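Local coordinates for protein transcriptional activator of comK gene (Bacillus halodurans, PDB 2HQB) that probably activates transcription of the competence gene comK and, as a BMP-family lipoprotein related to ABC transporter substrate-binding proteins, is likely to bind a small ligand, at residues T103-E108 / L251-Q256; Y110-F115 / Q138-G143; A121-T126 / V268-V273; V184-G189 / F206-V211; T224-H229 / V260-F265. All coordinates share one frame; numbering follows the deposited sequence.

Interaction 1 of 5, residues T103-E108 / L251-Q256; sequences TSLHFE and LYYDFQ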
# COMPACT_ATOMS: atom_id res chain seq x y z
N THR A 103 1.78 -14.76 -11.74
CA THR A 103 2.61 -13.65 -11.29
C THR A 103 2.18 -13.19 -9.88
O THR A 103 1.14 -13.63 -9.37
CB THR A 103 2.44 -12.48 -12.25
OG1 THR A 103 2.82 -12.91 -13.55
CG2 THR A 103 3.28 -11.26 -11.84
N SER A 104 2.98 -12.35 -9.23
CA SER A 104 2.62 -11.81 -7.92
C SER A 104 3.14 -10.39 -7.84
O SER A 104 4.22 -10.07 -8.31
CB SER A 104 3.18 -12.63 -6.75
OG SER A 104 4.50 -12.25 -6.42
N LEU A 105 2.34 -9.53 -7.23
CA LEU A 105 2.71 -8.14 -7.13
C LEU A 105 3.03 -7.75 -5.69
O LEU A 105 2.33 -8.18 -4.77
CB LEU A 105 1.55 -7.30 -7.66
CG LEU A 105 1.08 -7.75 -9.04
CD1 LEU A 105 -0.17 -7.01 -9.41
CD2 LEU A 105 2.16 -7.45 -10.06
N HIS A 106 4.06 -6.93 -5.52
CA HIS A 106 4.45 -6.44 -4.20
C HIS A 106 4.86 -4.97 -4.23
O HIS A 106 5.54 -4.51 -5.16
CB HIS A 106 5.63 -7.23 -3.67
CG HIS A 106 5.40 -8.70 -3.66
ND1 HIS A 106 4.99 -9.38 -2.53
CD2 HIS A 106 5.56 -9.64 -4.63
CE1 HIS A 106 4.91 -10.67 -2.80
NE2 HIS A 106 5.25 -10.85 -4.07
N PHE A 107 4.44 -4.21 -3.22
CA PHE A 107 4.83 -2.82 -3.14
C PHE A 107 6.01 -2.76 -2.20
O PHE A 107 6.05 -3.43 -1.17
CB PHE A 107 3.71 -1.95 -2.59
CG PHE A 107 2.72 -1.56 -3.63
CD1 PHE A 107 1.53 -2.25 -3.77
CD2 PHE A 107 2.99 -0.51 -4.48
CE1 PHE A 107 0.60 -1.89 -4.75
CE2 PHE A 107 2.08 -0.14 -5.47
CZ PHE A 107 0.88 -0.83 -5.61
N GLU A 108 6.98 -1.96 -2.61
CA GLU A 108 8.19 -1.79 -1.85
C GLU A 108 7.88 -0.78 -0.75
O GLU A 108 7.46 0.34 -1.04
CB GLU A 108 9.29 -1.32 -2.79
CG GLU A 108 10.64 -1.94 -2.48
CD GLU A 108 10.62 -3.45 -2.54
OE1 GLU A 108 10.40 -3.99 -3.64
OE2 GLU A 108 10.82 -4.10 -1.49
N LEU A 251 6.97 -9.95 -8.74
CA LEU A 251 7.44 -8.65 -9.17
C LEU A 251 7.38 -7.62 -8.04
O LEU A 251 6.44 -7.62 -7.26
CB LEU A 251 6.60 -8.18 -10.35
CG LEU A 251 6.38 -9.26 -11.42
CD1 LEU A 251 6.01 -8.57 -12.73
CD2 LEU A 251 7.62 -10.13 -11.61
N TYR A 252 8.37 -6.73 -7.95
CA TYR A 252 8.38 -5.72 -6.89
C TYR A 252 8.34 -4.30 -7.41
O TYR A 252 9.11 -3.95 -8.29
CB TYR A 252 9.61 -5.90 -6.01
CG TYR A 252 9.49 -7.11 -5.14
CD1 TYR A 252 9.72 -8.40 -5.65
CD2 TYR A 252 9.05 -6.98 -3.81
CE1 TYR A 252 9.50 -9.54 -4.85
CE2 TYR A 252 8.82 -8.10 -3.01
CZ TYR A 252 9.04 -9.38 -3.53
OH TYR A 252 8.76 -10.49 -2.74
N TYR A 253 7.45 -3.47 -6.85
CA TYR A 253 7.30 -2.09 -7.30
C TYR A 253 7.59 -1.05 -6.23
O TYR A 253 7.29 -1.27 -5.05
CB TYR A 253 5.89 -1.91 -7.86
CG TYR A 253 5.58 -2.91 -8.95
CD1 TYR A 253 5.40 -4.26 -8.66
CD2 TYR A 253 5.50 -2.51 -10.26
CE1 TYR A 253 5.14 -5.18 -9.67
CE2 TYR A 253 5.23 -3.41 -11.27
CZ TYR A 253 5.05 -4.74 -10.97
OH TYR A 253 4.82 -5.61 -12.01
N ASP A 254 8.17 0.08 -6.63
CA ASP A 254 8.56 1.11 -5.67
C ASP A 254 8.49 2.47 -6.33
O ASP A 254 7.84 2.62 -7.36
CB ASP A 254 9.99 0.86 -5.20
CG ASP A 254 10.31 1.50 -3.88
OD1 ASP A 254 9.52 2.35 -3.42
OD2 ASP A 254 11.37 1.16 -3.30
N PHE A 255 9.17 3.47 -5.75
CA PHE A 255 9.16 4.82 -6.33
C PHE A 255 9.64 4.89 -7.77
O PHE A 255 9.17 5.70 -8.56
CB PHE A 255 10.02 5.77 -5.52
CG PHE A 255 9.30 6.41 -4.36
CD1 PHE A 255 9.43 5.89 -3.07
CD2 PHE A 255 8.60 7.60 -4.53
CE1 PHE A 255 8.89 6.57 -1.97
CE2 PHE A 255 8.06 8.27 -3.43
CZ PHE A 255 8.21 7.76 -2.15
N GLN A 256 10.59 4.03 -8.11
CA GLN A 256 11.15 3.98 -9.46
C GLN A 256 10.15 3.48 -10.50
O GLN A 256 10.18 3.90 -11.64
CB GLN A 256 12.39 3.09 -9.46
CG GLN A 256 13.20 3.11 -8.15
CD GLN A 256 13.05 1.81 -7.36
OE1 GLN A 256 13.08 0.72 -7.93
NE2 GLN A 256 12.91 1.91 -6.04
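Leu105, His106 and Phe107 pair in parallel with Leu251, Tyr252 and Tyr253, which adds strand 249-253 as the outermost strand on one side of the six-stranded parallel sheet of the first lobe. The strand segments run at 26° to each other. Leu251 N donates to Ser104 O (2.8 Å), Tyr253 N to His106 O (2.8 Å) and Glu108 N to Tyr253 O; the bond from His106 N to Leu251 O is weak. On one face of the sheet the rings of His106 and Tyr252 form an offset stack, centroids 4.4 Å apart and planes at 9°, with Tyr252 OH above the middle of the imidazole. Leu251 O lies at the imidazole edge, in its plane, and His106 NE2 donates to Ser104 OG at 2.8 Å, a bond that would limit rotation of the stacked ring. The strand order and the 142 residues between the segments fit a type I periplasmic-binding-protein fold, in which the chain leaves the first lobe after strand 102-107 and comes back to complete its sheet. On the other face Leu105 CD2 packs against Tyr253 CE1 (3.8 Å), beneath helix 230-240, and His106 O sits in the plane of the Tyr253 ring at its edge. At the start of the pair Thr103 CG2, anti to the backbone N, meets Leu251 CG at 3.7 Å, while Thr103 OG1 turns to Glu247 O and His89. Past the strand ends, the Glu108 side chain bends at chi2 (58°) back toward Tyr252, and Asp254 OD2 is bonded to Tyr284 OH.

Interaction 2 of 5, residues Y110-F115 / Q138-G143; sequences YAMGYF and QPEVEG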
# COMPACT_ATOMS: atom_id res chain seq x y z
N TYR A 110 9.99 0.16 2.46
CA TYR A 110 11.02 0.96 3.13
C TYR A 110 11.12 2.41 2.63
O TYR A 110 11.00 3.35 3.42
CB TYR A 110 12.37 0.29 3.00
CG TYR A 110 13.49 0.95 3.78
CD1 TYR A 110 13.70 0.66 5.14
CD2 TYR A 110 14.32 1.88 3.17
CE1 TYR A 110 14.71 1.31 5.87
CE2 TYR A 110 15.33 2.53 3.88
CZ TYR A 110 15.51 2.25 5.21
OH TYR A 110 16.45 2.99 5.87
N ALA A 111 11.33 2.60 1.33
CA ALA A 111 11.46 3.95 0.76
C ALA A 111 10.40 4.92 1.24
O ALA A 111 10.69 5.88 1.95
CB ALA A 111 11.41 3.89 -0.75
N MSE A 112 9.16 4.67 0.84
CA MSE A 112 8.08 5.56 1.21
C MSE A 112 8.04 5.87 2.69
O MSE A 112 7.70 6.97 3.07
CB MSE A 112 6.73 4.98 0.77
CG MSE A 112 6.08 3.97 1.71
SE MSE A 112 4.43 3.19 0.93
CE MSE A 112 4.02 1.98 2.37
N GLY A 113 8.40 4.91 3.53
CA GLY A 113 8.36 5.15 4.96
C GLY A 113 9.43 6.12 5.39
O GLY A 113 9.24 6.95 6.28
N TYR A 114 10.58 6.00 4.74
CA TYR A 114 11.71 6.83 5.03
C TYR A 114 11.33 8.27 4.76
O TYR A 114 11.25 9.09 5.67
CB TYR A 114 12.86 6.37 4.14
CG TYR A 114 14.21 6.91 4.51
CD1 TYR A 114 14.96 6.35 5.55
CD2 TYR A 114 14.76 7.97 3.80
CE1 TYR A 114 16.22 6.83 5.86
CE2 TYR A 114 16.01 8.46 4.11
CZ TYR A 114 16.73 7.89 5.13
OH TYR A 114 18.00 8.37 5.36
N PHE A 115 11.09 8.59 3.49
CA PHE A 115 10.71 9.94 3.11
C PHE A 115 9.56 10.50 3.93
O PHE A 115 9.53 11.70 4.21
CB PHE A 115 10.33 9.97 1.63
CG PHE A 115 11.42 9.50 0.75
CD1 PHE A 115 12.64 10.15 0.75
CD2 PHE A 115 11.27 8.35 0.01
CE1 PHE A 115 13.70 9.67 0.03
CE2 PHE A 115 12.34 7.85 -0.72
CZ PHE A 115 13.56 8.51 -0.70
N GLN A 138 6.85 -5.05 8.71
CA GLN A 138 6.44 -4.00 7.79
C GLN A 138 7.63 -3.08 7.48
O GLN A 138 8.12 -2.36 8.36
CB GLN A 138 5.26 -3.20 8.38
CG GLN A 138 3.94 -3.96 8.42
CD GLN A 138 2.78 -3.18 9.02
OE1 GLN A 138 2.50 -2.03 8.66
NE2 GLN A 138 2.07 -3.82 9.94
N PRO A 139 8.12 -3.10 6.23
CA PRO A 139 9.25 -2.28 5.81
C PRO A 139 9.08 -0.83 6.22
O PRO A 139 10.00 -0.25 6.80
CB PRO A 139 9.24 -2.46 4.30
CG PRO A 139 8.92 -3.88 4.20
CD PRO A 139 7.73 -4.00 5.13
N GLU A 140 7.91 -0.25 5.92
CA GLU A 140 7.59 1.13 6.29
C GLU A 140 8.05 1.48 7.72
O GLU A 140 8.46 2.62 7.98
CB GLU A 140 6.08 1.37 6.22
CG GLU A 140 5.31 0.57 5.16
CD GLU A 140 4.71 -0.75 5.67
OE1 GLU A 140 4.15 -0.76 6.79
OE2 GLU A 140 4.78 -1.77 4.94
N VAL A 141 7.97 0.52 8.64
CA VAL A 141 8.37 0.82 10.00
C VAL A 141 9.85 1.22 10.08
O VAL A 141 10.18 2.21 10.73
CB VAL A 141 8.08 -0.36 10.97
CG1 VAL A 141 8.38 0.03 12.42
CG2 VAL A 141 6.63 -0.76 10.87
N GLU A 142 10.73 0.49 9.40
CA GLU A 142 12.17 0.80 9.42
C GLU A 142 12.43 2.12 8.71
O GLU A 142 12.92 3.08 9.28
CB GLU A 142 13.03 -0.29 8.75
CG GLU A 142 13.19 -1.61 9.52
CD GLU A 142 12.14 -2.69 9.17
OE1 GLU A 142 10.91 -2.45 9.33
OE2 GLU A 142 12.55 -3.80 8.73
N GLY A 143 12.10 2.13 7.44
CA GLY A 143 12.30 3.33 6.67
C GLY A 143 11.77 4.55 7.36
O GLY A 143 12.29 5.62 7.13
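The Tyr110 ring carries Gly143 CA over one face and Glu142 CB at its edge, in the ring plane. Gly143 CA stands 3.5 Å from the centroid of the Tyr110 ring, 25° off the normal, a CH-pi contact displaced toward the rim. CG of Tyr110 is anti to the backbone N (chi1 -174°), which starts the ring off toward helix 139-150; its hydroxyl is bonded to Asp146. The modelled approach of Gly143 O to Tyr114 is too close to be relied on. Gly143 CA also makes a C-H...O contact with Tyr110 O at 3.5 Å. A beta carbon on Gly143 would overlap Tyr110 O, and one on Gly113 would overlap Glu140 O, so the two glycines let the helix segments approach to 6.6 Å at a crossing angle of -39°. Pro139 CB packs near Tyr110 CB (4.4 Å). On another flank the extended side chain of Met112, a selenomethionine, lies beside that of Glu140, both pointing the same way, with CE of Met112 nearest CG of Glu140. Around this pair, Phe290 meets Tyr110 edge-to-face, Phe115 packs on helix 271-286, Met112 reaches strand 222-228, and Glu140 OE1 has a weak hydrogen bond to Tyr210 of strand 206-211.

Interaction 3 of 5, residues A121-T126 / V268-V273; sequences ASMSET and VVPDEV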
# COMPACT_ATOMS: atom_id res chain seq x y z
N ALA A 121 9.40 13.92 11.17
CA ALA A 121 10.34 14.53 12.11
C ALA A 121 10.47 16.03 11.89
O ALA A 121 10.36 16.82 12.83
CB ALA A 121 11.67 13.88 11.96
N SER A 122 10.71 16.43 10.65
CA SER A 122 10.82 17.84 10.35
C SER A 122 9.66 18.63 10.94
O SER A 122 9.82 19.73 11.41
CB SER A 122 10.85 18.07 8.83
OG SER A 122 9.70 18.79 8.40
N MSE A 123 8.48 18.04 10.94
CA MSE A 123 7.32 18.74 11.46
C MSE A 123 7.05 18.49 12.91
O MSE A 123 5.94 18.75 13.40
CB MSE A 123 6.09 18.35 10.63
CG MSE A 123 6.13 18.91 9.25
SE MSE A 123 6.36 20.83 9.41
CE MSE A 123 4.59 21.25 10.09
N SER A 124 8.04 17.98 13.62
CA SER A 124 7.84 17.69 15.02
C SER A 124 8.39 18.77 15.90
O SER A 124 9.46 19.35 15.63
CB SER A 124 8.46 16.35 15.40
OG SER A 124 8.14 16.01 16.74
N GLU A 125 7.65 19.05 16.96
CA GLU A 125 8.07 20.02 17.94
C GLU A 125 8.92 19.32 18.99
O GLU A 125 10.01 19.78 19.33
CB GLU A 125 6.86 20.67 18.58
CG GLU A 125 6.28 21.81 17.76
CD GLU A 125 7.15 23.06 17.81
OE1 GLU A 125 8.24 23.06 17.19
OE2 GLU A 125 6.73 24.03 18.48
N THR A 126 8.42 18.19 19.49
CA THR A 126 9.10 17.41 20.51
C THR A 126 10.15 16.47 19.98
O THR A 126 10.65 15.63 20.73
CB THR A 126 8.14 16.52 21.28
OG1 THR A 126 6.94 17.23 21.57
CG2 THR A 126 8.79 16.06 22.61
N VAL A 268 0.75 23.44 5.85
CA VAL A 268 1.55 23.53 7.05
C VAL A 268 3.04 23.28 6.82
O VAL A 268 3.89 23.97 7.39
CB VAL A 268 1.03 22.52 8.08
CG1 VAL A 268 1.89 22.53 9.29
CG2 VAL A 268 -0.40 22.84 8.45
N VAL A 269 3.38 22.32 5.99
CA VAL A 269 4.78 22.03 5.77
C VAL A 269 5.53 23.15 5.09
O VAL A 269 5.13 23.65 4.05
CB VAL A 269 4.98 20.73 4.96
CG1 VAL A 269 6.43 20.59 4.55
CG2 VAL A 269 4.58 19.55 5.81
N PRO A 270 6.63 23.59 5.70
CA PRO A 270 7.42 24.66 5.11
C PRO A 270 7.84 24.22 3.73
O PRO A 270 8.23 23.07 3.53
CB PRO A 270 8.59 24.77 6.07
CG PRO A 270 7.94 24.49 7.38
CD PRO A 270 7.11 23.28 7.05
N ASP A 271 7.75 25.14 2.78
CA ASP A 271 8.09 24.89 1.38
C ASP A 271 9.52 24.36 1.16
O ASP A 271 9.84 23.89 0.08
CB ASP A 271 7.85 26.18 0.57
CG ASP A 271 7.34 25.92 -0.86
OD1 ASP A 271 8.12 26.14 -1.83
OD2 ASP A 271 6.17 25.49 -1.03
N GLU A 272 10.37 24.43 2.18
CA GLU A 272 11.75 23.94 2.02
C GLU A 272 11.84 22.46 2.35
O GLU A 272 12.50 21.69 1.66
CB GLU A 272 12.69 24.70 2.94
CG GLU A 272 12.47 24.37 4.39
CD GLU A 272 12.79 25.54 5.27
OE1 GLU A 272 13.90 26.09 5.11
OE2 GLU A 272 11.92 25.91 6.10
N VAL A 273 11.19 22.07 3.44
CA VAL A 273 11.16 20.68 3.86
C VAL A 273 10.74 19.82 2.66
O VAL A 273 11.32 18.76 2.43
CB VAL A 273 10.16 20.49 5.02
CG1 VAL A 273 10.15 19.03 5.47
CG2 VAL A 273 10.51 21.42 6.17
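Ser122 and Met123, where helix 110-122 gives way to loop, face Val268-Val273, where Pro270 is the N-cap residue of helix 271-286; the nearest CA atoms, Met123 and Val269, are 7.0 Å apart, so side chains make the contact and no hydrogen bond crosses it. Met123, a selenomethionine, does most of the touching. Its chain is bent at both chi2 (-55°) and chi3 (-71°), placing SE and then CE in turn as it folds over the residues before the second helix. CG of Met123 rests on CG2 of Val269 at 3.8 Å. SE of Met123 meets CD of Pro270 tip to tip at 3.5 Å, and the methyl beyond it turns toward Val268, at a modelled separation too short to be relied on. Ser122 CB lies 3.6 Å from Val273 CG1, while the Ser122 hydroxyl has a weak hydrogen bond to Val119 O in its own helix. Phe206, at the start of strand 206-211, touches both Met123 and Val268 and joins this apolar patch to the sheet. Beyond Met123 the loop is held by Asp183, which takes bonds from Ser124, Glu125 and Thr126. The arrangement is an apolar helix-end to helix-start contact near the surface of the second lobe, in a fold of the type I periplasmic-binding-protein kind.

Interaction 4 of 5, residues V184-G189 / F206-V211; sequences VFYPAG and FAIGYV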
# COMPACT_ATOMS: atom_id res chain seq x y z
N VAL A 184 3.73 13.53 16.11
CA VAL A 184 3.55 13.23 14.70
C VAL A 184 3.39 11.71 14.65
O VAL A 184 4.27 10.98 15.12
CB VAL A 184 4.76 13.67 13.87
CG1 VAL A 184 4.48 13.48 12.39
CG2 VAL A 184 5.08 15.11 14.17
N PHE A 185 2.27 11.26 14.10
CA PHE A 185 1.99 9.82 14.00
C PHE A 185 1.86 9.20 12.58
O PHE A 185 1.41 9.82 11.60
CB PHE A 185 0.75 9.50 14.83
CG PHE A 185 0.86 9.92 16.27
CD1 PHE A 185 0.69 11.25 16.65
CD2 PHE A 185 1.06 8.98 17.27
CE1 PHE A 185 0.71 11.64 18.00
CE2 PHE A 185 1.08 9.35 18.63
CZ PHE A 185 0.90 10.68 18.99
N TYR A 186 2.31 7.95 12.50
CA TYR A 186 2.27 7.17 11.27
C TYR A 186 1.48 5.92 11.62
O TYR A 186 2.07 4.92 12.04
CB TYR A 186 3.70 6.79 10.85
CG TYR A 186 3.76 6.11 9.51
CD1 TYR A 186 2.90 6.47 8.46
CD2 TYR A 186 4.70 5.11 9.25
CE1 TYR A 186 2.97 5.86 7.19
CE2 TYR A 186 4.78 4.50 7.98
CZ TYR A 186 3.91 4.89 6.96
OH TYR A 186 4.01 4.32 5.72
N PRO A 187 0.14 5.96 11.50
CA PRO A 187 -0.65 4.76 11.85
C PRO A 187 -0.75 3.86 10.63
O PRO A 187 -1.71 3.91 9.85
CB PRO A 187 -1.97 5.36 12.34
CG PRO A 187 -2.10 6.65 11.52
CD PRO A 187 -0.70 7.14 11.21
N ALA A 188 0.28 3.03 10.48
CA ALA A 188 0.45 2.16 9.34
C ALA A 188 -0.32 0.85 9.33
O ALA A 188 0.28 -0.25 9.34
CB ALA A 188 1.93 1.90 9.13
N GLY A 189 -1.64 0.98 9.29
CA GLY A 189 -2.54 -0.17 9.25
C GLY A 189 -3.78 0.29 8.54
O GLY A 189 -4.46 1.15 9.05
N PHE A 206 -0.18 15.88 14.40
CA PHE A 206 0.04 15.64 12.97
C PHE A 206 0.13 14.15 12.62
O PHE A 206 0.65 13.35 13.38
CB PHE A 206 1.34 16.32 12.52
CG PHE A 206 1.23 17.81 12.40
CD1 PHE A 206 2.34 18.62 12.60
CD2 PHE A 206 0.03 18.40 12.04
CE1 PHE A 206 2.25 19.99 12.45
CE2 PHE A 206 -0.06 19.78 11.88
CZ PHE A 206 1.06 20.57 12.09
N ALA A 207 -0.38 13.78 11.45
CA ALA A 207 -0.27 12.38 11.08
C ALA A 207 0.30 12.25 9.68
O ALA A 207 0.43 13.24 8.96
CB ALA A 207 -1.62 11.73 11.16
N ILE A 208 0.70 11.03 9.32
CA ILE A 208 1.19 10.72 7.97
C ILE A 208 0.18 9.73 7.35
O ILE A 208 -0.12 8.69 7.95
CB ILE A 208 2.59 10.04 7.94
CG1 ILE A 208 3.66 10.97 8.51
CG2 ILE A 208 2.97 9.70 6.50
CD1 ILE A 208 3.77 12.28 7.81
N GLY A 209 -0.35 10.06 6.17
CA GLY A 209 -1.30 9.17 5.50
C GLY A 209 -0.73 7.79 5.14
O GLY A 209 0.47 7.63 4.89
N TYR A 210 -1.61 6.80 5.10
CA TYR A 210 -1.21 5.44 4.78
C TYR A 210 -1.91 4.83 3.57
O TYR A 210 -3.13 4.74 3.54
CB TYR A 210 -1.46 4.52 5.99
CG TYR A 210 -0.77 3.19 5.86
CD1 TYR A 210 0.64 3.13 5.83
CD2 TYR A 210 -1.51 2.00 5.76
CE1 TYR A 210 1.30 1.92 5.70
CE2 TYR A 210 -0.85 0.77 5.62
CZ TYR A 210 0.57 0.74 5.60
OH TYR A 210 1.26 -0.45 5.44
N VAL A 211 -1.12 4.38 2.59
CA VAL A 211 -1.61 3.74 1.37
C VAL A 211 -2.54 4.58 0.50
O VAL A 211 -2.72 4.28 -0.66
CB VAL A 211 -2.28 2.39 1.70
CG1 VAL A 211 -2.77 1.72 0.47
CG2 VAL A 211 -1.26 1.46 2.39
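Tyr186 and Tyr210 both have CG anti to the backbone N (chi1 -174° and -166°), and the rings that follow converge beside Ala188. Tyr186 OH lies at the edge of the Tyr210 ring, in its plane and 3.6 Å from Tyr210 CD1; the two planes are oblique to each other. Over the centre of one face of Tyr210 sits Ala188 CA, a CH-pi contact 3.7 Å from the ring centroid, and Gly189 N lies over the same face nearer the rim. Val211 CG2 is on the opposite face. Inverse gamma turns centred on Pro187 and Ala188 fold the chain over this ring. An alanine in place of Tyr210 would probably leave Ala188 without its aromatic platform, open a gap beside Tyr186 and leave Glu140 OE1 without the hydroxyl to which it is weakly hydrogen-bonded. Tyr186 CD1 packs on Ile208 CB (3.6 Å), and Tyr186 OH is anchored by Thr226 OG1. Before the turns the strands pair in parallel: Phe185 N donates to Phe206 O (2.7 Å), and Ile208 N to Phe185 O (2.7 Å), nearly along the C=O axis. Phe185 and Ala207 pack beneath helix 193-203. Strand 184-186, that helix and strand 206-211 form a beta-alpha-beta crossover of the second lobe, and the tyrosines gather at the C-terminal end of the strands, the end that in type I periplasmic binding proteins usually faces the ligand cleft.

Interaction 5 of 5, residues T224-H229 / V260-F265; sequences TSTVQH and VSLGEF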
# COMPACT_ATOMS: atom_id res chain seq x y z
N THR A 224 1.49 14.55 5.12
CA THR A 224 1.66 13.84 3.85
C THR A 224 1.19 12.40 4.00
O THR A 224 0.81 11.97 5.09
CB THR A 224 3.14 13.91 3.39
OG1 THR A 224 3.34 15.17 2.77
CG2 THR A 224 3.51 12.82 2.38
N SER A 225 1.20 11.67 2.90
CA SER A 225 0.76 10.30 2.90
C SER A 225 1.73 9.43 2.11
O SER A 225 2.25 9.86 1.08
CB SER A 225 -0.64 10.25 2.29
OG SER A 225 -1.23 11.54 2.34
N THR A 226 1.99 8.22 2.62
CA THR A 226 2.85 7.26 1.92
C THR A 226 1.89 6.47 1.00
O THR A 226 1.31 5.47 1.37
CB THR A 226 3.65 6.34 2.95
OG1 THR A 226 2.76 5.62 3.82
CG2 THR A 226 4.56 7.19 3.81
N VAL A 227 1.73 6.94 -0.23
CA VAL A 227 0.81 6.35 -1.19
C VAL A 227 1.28 5.18 -2.05
O VAL A 227 2.39 5.20 -2.59
CB VAL A 227 0.31 7.46 -2.12
CG1 VAL A 227 -0.84 6.96 -2.98
CG2 VAL A 227 -0.10 8.65 -1.29
N GLN A 228 0.43 4.16 -2.17
CA GLN A 228 0.71 3.00 -3.01
C GLN A 228 -0.43 2.96 -4.03
O GLN A 228 -1.59 2.79 -3.67
CB GLN A 228 0.75 1.72 -2.17
CG GLN A 228 1.87 1.76 -1.15
CD GLN A 228 2.09 0.44 -0.44
OE1 GLN A 228 1.14 -0.25 -0.11
NE2 GLN A 228 3.35 0.08 -0.21
N HIS A 229 -0.11 3.12 -5.32
CA HIS A 229 -1.15 3.17 -6.33
C HIS A 229 -1.58 1.86 -6.90
O HIS A 229 -1.18 1.49 -8.00
CB HIS A 229 -0.72 4.09 -7.47
CG HIS A 229 -0.28 5.44 -7.00
ND1 HIS A 229 -1.16 6.47 -6.75
CD2 HIS A 229 0.95 5.92 -6.68
CE1 HIS A 229 -0.50 7.52 -6.29
NE2 HIS A 229 0.78 7.21 -6.23
N VAL A 260 4.36 4.29 -6.51
CA VAL A 260 4.58 4.57 -5.10
C VAL A 260 4.99 6.01 -5.02
O VAL A 260 5.83 6.46 -5.80
CB VAL A 260 5.68 3.73 -4.49
CG1 VAL A 260 6.03 4.28 -3.13
CG2 VAL A 260 5.23 2.30 -4.35
N SER A 261 4.41 6.74 -4.08
CA SER A 261 4.73 8.14 -3.94
C SER A 261 4.44 8.74 -2.56
O SER A 261 4.25 8.02 -1.57
CB SER A 261 3.93 8.90 -4.98
OG SER A 261 2.55 8.64 -4.80
N LEU A 262 4.43 10.07 -2.51
CA LEU A 262 4.10 10.79 -1.30
C LEU A 262 2.86 11.59 -1.65
O LEU A 262 2.67 11.97 -2.80
CB LEU A 262 5.22 11.75 -0.88
CG LEU A 262 6.39 11.20 -0.10
CD1 LEU A 262 7.02 12.34 0.63
CD2 LEU A 262 5.95 10.18 0.91
N GLY A 263 2.01 11.83 -0.65
CA GLY A 263 0.79 12.57 -0.88
C GLY A 263 0.98 14.08 -0.86
O GLY A 263 2.02 14.57 -0.40
N GLU A 264 -0.03 14.81 -1.33
CA GLU A 264 0.09 16.25 -1.36
C GLU A 264 0.42 16.72 0.02
O GLU A 264 -0.28 16.40 0.98
CB GLU A 264 -1.19 16.90 -1.88
CG GLU A 264 -2.33 17.01 -0.89
CD GLU A 264 -3.48 17.86 -1.45
OE1 GLU A 264 -4.00 17.53 -2.54
OE2 GLU A 264 -3.86 18.85 -0.79
N PHE A 265 1.51 17.48 0.11
CA PHE A 265 1.94 18.00 1.40
C PHE A 265 0.92 18.94 1.95
O PHE A 265 0.10 19.47 1.21
CB PHE A 265 3.27 18.74 1.28
CG PHE A 265 4.43 17.86 0.93
CD1 PHE A 265 4.73 17.58 -0.39
CD2 PHE A 265 5.20 17.28 1.92
CE1 PHE A 265 5.80 16.73 -0.70
CE2 PHE A 265 6.26 16.44 1.62
CZ PHE A 265 6.57 16.16 0.32
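His229 NE2 and Ser261 OG share a 2.7 Å hydrogen bond in which either may be the donor, next to the backbone ladder that joins strand 222-228 to strand 260-262. This is the antiparallel edge of the otherwise parallel sheet in the second lobe, consistent with a type I periplasmic-binding-protein fold. Ser261 N donates to Val227 O (2.9 Å, 166° at the hydrogen), whereas the return bond from Val227 N to Ser261 O is weak; they make a hydrogen-bonded pair. Further along, Gly263 N donates to Ser225 O at 2.6 Å, in the carbonyl plane and on a lone pair. With His229 CG anti to the carbonyl carbon (chi1 -52°), the imidazole beyond it lies alongside Val227, whose CG1 is over one face, while Val260 N lies in its plane at the edge. A leucine in place of His229 would probably leave Ser261 OG without its imidazole mate and Val227 CG1 without a flat surface to rest on. Gly263 CA passes close to Val227 CG2 (4.0 Å) and to Ser225, whose hydroxyl is bonded to Asp213 O. Thr226, Leu262, Gln228 and Val260 share the other face of the sheet, where Met112 of helix 110-122 covers Val260 and helix 271-286 covers Leu262. There Thr226 CG2 and Leu262 CD2 are 4.4 Å apart, and Thr224 CG2, anti to the backbone N, rests against Leu262 CB at 3.8 Å.

Overall arrangement
Interaction 1 belongs to the first lobe and the other four to the second; the centres of interactions 1 and 4 are about 21 Å apart, on opposite sides of the chain's centre. Interaction 5 meets interaction 1 where the chain passes between lobes: Phe255 packs on Val260 and Ser261, and Phe107 on Gln228. Interactions 4 and 5 share a sheet, tied by Gly209 N to Thr224 O and by Tyr186 OH to Thr226 OG1 (2.6 Å). Interaction 2 joins them through Met112 and the Glu140-Tyr210 pair, near the probable inter-lobe cleft. Interaction 3, centred about 30 Å from interaction 1, reaches interaction 4 through Phe206.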